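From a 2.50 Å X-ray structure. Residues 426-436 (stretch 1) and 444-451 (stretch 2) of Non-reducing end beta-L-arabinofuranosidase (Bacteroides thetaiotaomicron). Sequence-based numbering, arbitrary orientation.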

# COMPACT_ATOMS: atom_id res chain seq x y z
N LYS A 426 -15.28 -4.26 -8.95
CA LYS A 426 -14.72 -5.60 -8.98
C LYS A 426 -13.31 -5.62 -8.36
O LYS A 426 -12.57 -4.63 -8.46
N TYR A 427 -12.97 -6.74 -7.71
CA TYR A 427 -11.72 -6.88 -6.98
C TYR A 427 -10.87 -8.13 -7.34
O TYR A 427 -11.39 -9.19 -7.68
N PHE A 428 -9.54 -7.97 -7.27
CA PHE A 428 -8.62 -9.10 -7.30
C PHE A 428 -8.29 -9.53 -5.88
O PHE A 428 -8.00 -8.68 -5.04
N TYR A 429 -8.22 -10.85 -5.69
CA TYR A 429 -7.48 -11.43 -4.57
C TYR A 429 -5.96 -11.51 -4.91
O TYR A 429 -5.15 -10.82 -4.27
N THR A 430 -5.57 -12.33 -5.91
CA THR A 430 -4.18 -12.36 -6.41
C THR A 430 -3.86 -11.20 -7.39
O THR A 430 -4.73 -10.73 -8.13
N ASN A 431 -2.59 -10.80 -7.41
CA ASN A 431 -2.05 -9.82 -8.34
C ASN A 431 -0.84 -10.39 -9.11
O ASN A 431 0.31 -10.00 -8.85
N PRO A 432 -1.10 -11.27 -10.08
CA PRO A 432 -0.01 -11.86 -10.83
C PRO A 432 0.71 -10.84 -11.72
O PRO A 432 0.15 -9.80 -12.03
N LEU A 433 1.93 -11.18 -12.12
CA LEU A 433 2.67 -10.39 -13.11
C LEU A 433 2.69 -10.99 -14.50
O LEU A 433 3.46 -10.54 -15.34
N ARG A 434 1.87 -12.01 -14.74
CA ARG A 434 1.75 -12.67 -16.03
C ARG A 434 0.49 -13.55 -16.09
O ARG A 434 0.21 -14.33 -15.16
N ILE A 435 -0.26 -13.42 -17.19
CA ILE A 435 -1.27 -14.41 -17.56
C ILE A 435 -0.87 -14.96 -18.91
O ILE A 435 -0.74 -14.21 -19.86
N SER A 436 -0.73 -16.27 -19.00
CA SER A 436 -0.52 -16.95 -20.26
C SER A 436 -1.66 -17.91 -20.50
O SER A 436 -1.92 -18.75 -19.66
N ARG A 444 -5.51 -21.31 -7.85
CA ARG A 444 -6.55 -20.81 -6.95
C ARG A 444 -6.83 -19.33 -7.22
O ARG A 444 -5.92 -18.57 -7.53
N TRP A 445 -8.08 -18.93 -7.02
CA TRP A 445 -8.51 -17.52 -7.06
C TRP A 445 -8.68 -17.02 -8.49
O TRP A 445 -7.84 -17.28 -9.35
N PRO A 446 -9.80 -16.30 -8.75
CA PRO A 446 -10.04 -15.82 -10.11
C PRO A 446 -8.95 -14.88 -10.64
O PRO A 446 -8.25 -14.22 -9.85
N LYS A 447 -8.80 -14.87 -11.95
CA LYS A 447 -7.80 -14.04 -12.60
C LYS A 447 -8.42 -12.95 -13.46
O LYS A 447 -7.74 -12.28 -14.23
N GLU A 448 -9.72 -12.75 -13.29
CA GLU A 448 -10.40 -11.54 -13.70
C GLU A 448 -11.02 -10.99 -12.44
O GLU A 448 -11.43 -11.75 -11.57
N ARG A 449 -11.07 -9.66 -12.31
CA ARG A 449 -11.67 -9.06 -11.10
C ARG A 449 -13.13 -9.43 -11.01
O ARG A 449 -13.82 -9.53 -12.02
N THR A 450 -13.60 -9.64 -9.79
CA THR A 450 -14.97 -10.07 -9.55
C THR A 450 -15.64 -9.18 -8.50
O THR A 450 -14.97 -8.63 -7.61
N GLU A 451 -16.97 -9.05 -8.59
CA GLU A 451 -17.70 -8.19 -7.65
C GLU A 451 -18.14 -8.93 -6.41
O GLU A 451 -19.01 -8.46 -5.69

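The most unusual feature of this contact is how Arg 449 uses its length: it lies across the face of the Phe 428 ring instead of reaching past it. Its CG sits 3.5 Å from the centroid of the Phe 428 ring and only 6° off the ring normal, a well-centred CH-pi contact. Further out, the guanidinium presents a face to the same ring, with Arg 449 NH2 3.3 Å from Phe 428 CE2. Rotamer m at chi1, followed by t at chi2 and chi3, keeps the arginine extended enough to do both, and its nitrogens are satisfied by hydrogen bonds elsewhere in the structure.

Phe 428 leaves its backbone sideways, but chi1 of -87° (m) brings the ring closer to the second stretch. There its edge meets a carbonyl, with Phe 428 CE1 3.6 Å from Lys 447 O.

This arrangement is held in register by a single antiparallel bridge. Tyr 427 N donates to Thr 450 O at 2.8 Å, and Thr 450 N returns a bond to Tyr 427 O at 3.1 Å, both nearly straight. At this pair the CA-to-CB bonds of Tyr 427 and Thr 450 point away from the opposing stretch, while those of the neighbours Lys 426 and Arg 449 point toward it and bring Lys 426 CB within 3.6 Å of Arg 449 CB. Lys 426 (chi1 m, chi2 t) then leads its amine away, leaving the aliphatic part of the chain to make the contact; its CG lies 3.9 Å from CB of Glu 451.

Farther along, the backbones separate, and aromatic side chains fill the gap. Tyr 429 (chi1 t) and Trp 445 (chi1 m) both point toward the opposite stretch. The tyrosine turns its edge to the indole face, with the ring planes at 53°, and Tyr 429 CD2 comes to 3.3 Å from Trp 445 CG.

Lys 447 supplies the polar counterpart. It starts sideways, and its m, m, t, m rotamer folds the chain back so that NZ donates to Thr 430 OG1 at 3.2 Å and, within its own stretch, to Trp 445 O at 3.0 Å. A carbon on the way is used as well: Lys 447 CB packs 3.9 Å from Ile 435 CD1. The rule to read here is that a long charged side chain can serve as apolar filling when its polar end has partners waiting.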

# COMPACT_ATOMS: atom_id res chain seq x y z
CB LYS A 426 -14.74 -6.14 -10.41
CG LYS A 426 -16.15 -6.32 -10.97
CD LYS A 426 -16.15 -6.72 -12.44
CE LYS A 426 -15.97 -5.49 -13.34
NZ LYS A 426 -15.21 -5.82 -14.57
CB TYR A 427 -12.02 -6.90 -5.49
CG TYR A 427 -12.64 -5.64 -4.98
CD1 TYR A 427 -14.02 -5.42 -5.10
CD2 TYR A 427 -11.87 -4.66 -4.35
CE1 TYR A 427 -14.61 -4.25 -4.62
CE2 TYR A 427 -12.45 -3.49 -3.85
CZ TYR A 427 -13.82 -3.28 -3.98
OH TYR A 427 -14.40 -2.12 -3.50
CB PHE A 428 -7.26 -8.71 -7.94
CG PHE A 428 -7.20 -8.84 -9.43
CD1 PHE A 428 -7.73 -9.95 -10.10
CD2 PHE A 428 -6.55 -7.87 -10.17
CE1 PHE A 428 -7.65 -10.05 -11.46
CE2 PHE A 428 -6.48 -7.96 -11.53
CZ PHE A 428 -7.02 -9.05 -12.19
CB TYR A 429 -8.03 -12.80 -4.24
CG TYR A 429 -7.55 -13.42 -2.93
CD1 TYR A 429 -8.00 -12.93 -1.68
CD2 TYR A 429 -6.71 -14.52 -2.93
CE1 TYR A 429 -7.58 -13.52 -0.49
CE2 TYR A 429 -6.29 -15.11 -1.75
CZ TYR A 429 -6.73 -14.62 -0.53
OH TYR A 429 -6.30 -15.21 0.62
CB THR A 430 -3.87 -13.69 -7.14
OG1 THR A 430 -4.88 -13.96 -8.11
CG2 THR A 430 -3.79 -14.82 -6.18
CB ASN A 431 -1.62 -8.58 -7.58
CG ASN A 431 -2.79 -7.80 -7.10
OD1 ASN A 431 -3.37 -7.00 -7.84
ND2 ASN A 431 -3.17 -8.03 -5.87
CB PRO A 432 -0.72 -12.92 -11.70
CG PRO A 432 -2.08 -12.38 -11.93
CD PRO A 432 -2.41 -11.52 -10.73
CB LEU A 433 4.10 -10.20 -12.61
CG LEU A 433 4.28 -9.06 -11.60
CD1 LEU A 433 3.86 -9.49 -10.18
CD2 LEU A 433 5.74 -8.55 -11.69
CB ARG A 434 3.00 -13.55 -16.36
CG ARG A 434 3.02 -14.15 -17.77
CD ARG A 434 4.39 -14.54 -18.30
NE ARG A 434 5.45 -13.53 -18.09
CZ ARG A 434 6.77 -13.79 -17.90
NH1 ARG A 434 7.28 -15.04 -17.88
NH2 ARG A 434 7.60 -12.78 -17.71
CB ILE A 435 -2.69 -13.79 -17.70
CG1 ILE A 435 -3.13 -13.11 -16.39
CG2 ILE A 435 -3.70 -14.85 -18.12
CD1 ILE A 435 -3.48 -14.06 -15.26
CB SER A 436 0.79 -17.72 -20.21
OG SER A 436 0.86 -18.71 -21.24
CB ARG A 444 -6.11 -20.88 -5.47
CG ARG A 444 -5.80 -22.24 -4.86
CD ARG A 444 -5.76 -22.19 -3.34
NE ARG A 444 -4.58 -21.50 -2.80
CZ ARG A 444 -3.41 -22.06 -2.46
NH1 ARG A 444 -3.19 -23.36 -2.61
NH2 ARG A 444 -2.44 -21.29 -1.98
CB TRP A 445 -7.63 -16.56 -6.20
CG TRP A 445 -7.31 -17.16 -4.90
CD1 TRP A 445 -6.07 -17.47 -4.42
CD2 TRP A 445 -8.24 -17.62 -3.92
NE1 TRP A 445 -6.17 -18.07 -3.18
CE2 TRP A 445 -7.49 -18.18 -2.85
CE3 TRP A 445 -9.65 -17.62 -3.83
CZ2 TRP A 445 -8.10 -18.73 -1.70
CZ3 TRP A 445 -10.26 -18.17 -2.69
CH2 TRP A 445 -9.48 -18.71 -1.64
CB PRO A 446 -11.40 -15.10 -9.99
CG PRO A 446 -11.51 -14.73 -8.55
CD PRO A 446 -10.82 -15.82 -7.80
CB LYS A 447 -6.83 -14.93 -13.38
CG LYS A 447 -6.06 -15.93 -12.52
CD LYS A 447 -5.10 -15.24 -11.55
CE LYS A 447 -4.23 -16.21 -10.76
NZ LYS A 447 -4.87 -16.78 -9.53
CB GLU A 448 -11.47 -11.88 -14.71
CG GLU A 448 -10.89 -12.43 -16.00
CD GLU A 448 -11.94 -12.60 -17.09
OE1 GLU A 448 -12.07 -13.73 -17.63
OE2 GLU A 448 -12.65 -11.60 -17.40
CB ARG A 449 -11.49 -7.54 -11.06
CG ARG A 449 -10.06 -7.12 -10.80
CD ARG A 449 -9.90 -5.64 -10.53
NE ARG A 449 -8.52 -5.25 -10.82
CZ ARG A 449 -8.02 -5.04 -12.04
NH1 ARG A 449 -8.79 -5.14 -13.13
NH2 ARG A 449 -6.73 -4.73 -12.19
CB THR A 450 -15.04 -11.56 -9.14
OG1 THR A 450 -16.40 -11.99 -9.16
CG2 THR A 450 -14.47 -11.82 -7.75
CB GLU A 451 -18.86 -7.42 -8.34
CG GLU A 451 -19.86 -8.19 -9.21
CD GLU A 451 -20.85 -7.25 -9.93
OE1 GLU A 451 -22.08 -7.46 -9.80
OE2 GLU A 451 -20.43 -6.29 -10.64